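Local atomic coordinates of probable starch synthase 4, chloroplastic/amyloplastic (Arabidopsis thaliana, PDB entry 6GNE), a protein that belongs to the starch synthases, plant plastid enzymes of the GT-B glycosyltransferase class built from two Rossmann-like domains. Residues L389-S394 against Q449-A454. Sequence-based numbering, arbitrary orientation.
Sequences LFIIPS and QGFNYA
Phe451 reaches from helix 448-464 to Ile391 and Pro393, joining helix to sheet in the C-terminal Rossmann-like domain of this GT-B fold. Strand 389-392 is an inner strand of a six-stranded parallel sheet, bonded through its backbone to strands 311-317 and 412-416. All three contacting residues are buried, yet the segments bury just 109 Å² together, and their closest CA atoms, those of Pro393 and Phe451, remain 7.7 Å apart. With CG anti to the backbone N (chi1 180°), the phenyl group of Phe451 stands off the helix and presents its CZ-CE1 edge to the strand. There the CG2 methyl of Ile391 lies close to the ring plane, 4.0 Å from CZ and 4.1 Å from CE1 of Phe451. The two side chains cross at about a right angle. Pro393 approaches obliquely, further back along the same side of the ring: its CB is 4.2 Å from CD1 of Phe451. Ala330 of helix 324-336 touches both Ile391 and Phe451, and Phe443 meets the Phe451 ring nearly perpendicularly. Pro393, just past the strand and about 11 Å by its side chain from the bound ADP, is the centre of an inverse gamma turn, marked by a weak 3.1 Å hydrogen bond from Ser394 N to Ile392 O.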
loop_
_atom_site.group_PDB
_atom_site.type_symbol
_atom_site.label_atom_id
_atom_site.label_comp_id
_atom_site.label_asym_id
_atom_site.label_seq_id
_atom_site.Cartn_x
_atom_site.Cartn_y
_atom_site.Cartn_z
ATOM N N LEU A 389 -14.570 12.399 10.766
ATOM C CA LEU A 389 -14.035 11.211 11.379
ATOM C C LEU A 389 -13.785 10.171 10.289
ATOM O O LEU A 389 -14.486 10.131 9.274
ATOM C CB LEU A 389 -15.051 10.673 12.390
ATOM C CG LEU A 389 -15.307 11.520 13.641
ATOM C CD1 LEU A 389 -16.493 11.049 14.443
ATOM C CD2 LEU A 389 -14.087 11.454 14.526
ATOM N N PHE A 390 -12.805 9.313 10.542
ATOM C CA PHE A 390 -12.380 8.286 9.597
ATOM C C PHE A 390 -12.053 6.994 10.336
ATOM O O PHE A 390 -11.223 7.003 11.254
ATOM C CB PHE A 390 -11.152 8.759 8.807
ATOM C CG PHE A 390 -10.820 7.864 7.656
ATOM C CD1 PHE A 390 -10.013 6.742 7.837
ATOM C CD2 PHE A 390 -11.377 8.093 6.400
ATOM C CE1 PHE A 390 -9.742 5.876 6.804
ATOM C CE2 PHE A 390 -11.089 7.237 5.330
ATOM C CZ PHE A 390 -10.273 6.125 5.538
ATOM N N ILE A 391 -12.662 5.880 9.921
ATOM C CA ILE A 391 -12.510 4.625 10.679
ATOM C C ILE A 391 -11.595 3.594 10.008
ATOM O O ILE A 391 -11.704 3.371 8.811
ATOM C CB ILE A 391 -13.872 3.978 11.021
ATOM C CG1 ILE A 391 -14.704 3.649 9.773
ATOM C CG2 ILE A 391 -14.654 4.868 11.969
ATOM C CD1 ILE A 391 -15.602 2.443 9.997
ATOM N N ILE A 392 -10.727 2.972 10.796
ATOM C CA ILE A 392 -9.817 1.912 10.335
ATOM C C ILE A 392 -9.827 0.826 11.433
ATOM O O ILE A 392 -8.900 0.702 12.253
ATOM C CB ILE A 392 -8.326 2.380 10.075
ATOM C CG1 ILE A 392 -8.223 3.873 9.769
ATOM C CG2 ILE A 392 -7.667 1.593 8.942
ATOM C CD1 ILE A 392 -8.386 4.790 10.966
ATOM N N PRO A 393 -10.871 0.032 11.470
ATOM C CA PRO A 393 -10.978 -0.945 12.538
ATOM C C PRO A 393 -10.388 -2.304 12.145
ATOM O O PRO A 393 -11.076 -3.341 12.247
ATOM C CB PRO A 393 -12.485 -1.015 12.734
ATOM C CG PRO A 393 -12.968 -0.940 11.345
ATOM C CD PRO A 393 -12.115 0.128 10.719
ATOM N N SER A 394 -9.125 -2.301 11.711
ATOM C CA SER A 394 -8.517 -3.475 11.052
ATOM C C SER A 394 -8.262 -4.637 12.016
ATOM O O SER A 394 -7.908 -4.429 13.181
ATOM C CB SER A 394 -7.216 -3.073 10.348
ATOM O OG SER A 394 -7.417 -1.970 9.476
ATOM N N GLN A 449 -18.196 -3.817 21.320
ATOM C CA GLN A 449 -17.979 -3.154 22.594
ATOM C C GLN A 449 -16.733 -2.218 22.539
ATOM O O GLN A 449 -16.819 -1.038 22.872
ATOM C CB GLN A 449 -17.817 -4.218 23.684
ATOM C CG GLN A 449 -18.319 -3.854 25.058
ATOM C CD GLN A 449 -17.237 -4.041 26.148
ATOM O OE1 GLN A 449 -17.263 -5.000 26.963
ATOM N NE2 GLN A 449 -16.267 -3.120 26.153
ATOM N N GLY A 450 -15.591 -2.741 22.083
ATOM C CA GLY A 450 -14.378 -1.960 22.002
ATOM C C GLY A 450 -14.537 -0.779 21.068
ATOM O O GLY A 450 -14.218 0.367 21.435
ATOM N N PHE A 451 -15.047 -1.061 19.867
ATOM C CA PHE A 451 -15.259 -0.033 18.871
ATOM C C PHE A 451 -16.216 1.051 19.382
ATOM O O PHE A 451 -15.943 2.252 19.207
ATOM C CB PHE A 451 -15.746 -0.660 17.517
ATOM C CG PHE A 451 -15.997 0.354 16.432
ATOM C CD1 PHE A 451 -14.968 0.785 15.634
ATOM C CD2 PHE A 451 -17.260 0.943 16.272
ATOM C CE1 PHE A 451 -15.140 1.767 14.678
ATOM C CE2 PHE A 451 -17.464 1.938 15.306
ATOM C CZ PHE A 451 -16.379 2.341 14.502
ATOM N N ASN A 452 -17.329 0.638 19.999
ATOM C CA ASN A 452 -18.349 1.584 20.549
ATOM C C ASN A 452 -17.784 2.639 21.485
ATOM O O ASN A 452 -18.122 3.808 21.373
ATOM C CB ASN A 452 -19.490 0.853 21.245
ATOM C CG ASN A 452 -20.455 0.162 20.264
ATOM O OD1 ASN A 452 -20.333 0.269 19.038
ATOM N ND2 ASN A 452 -21.402 -0.578 20.801
ATOM N N TYR A 453 -16.899 2.239 22.388
ATOM C CA TYR A 453 -16.303 3.184 23.332
ATOM C C TYR A 453 -15.452 4.237 22.629
ATOM O O TYR A 453 -15.546 5.414 22.968
ATOM C CB TYR A 453 -15.514 2.454 24.425
ATOM C CG TYR A 453 -15.074 3.346 25.574
ATOM C CD1 TYR A 453 -16.015 4.143 26.270
ATOM C CD2 TYR A 453 -13.703 3.426 25.961
ATOM C CE1 TYR A 453 -15.619 4.963 27.310
ATOM C CE2 TYR A 453 -13.302 4.250 26.997
ATOM C CZ TYR A 453 -14.261 5.008 27.674
ATOM O OH TYR A 453 -13.890 5.826 28.717
ATOM N N ALA A 454 -14.661 3.846 21.635
ATOM C CA ALA A 454 -13.929 4.829 20.838
ATOM C C ALA A 454 -14.864 5.756 20.045
ATOM O O ALA A 454 -14.643 6.964 19.999
ATOM C CB ALA A 454 -12.946 4.152 19.901
#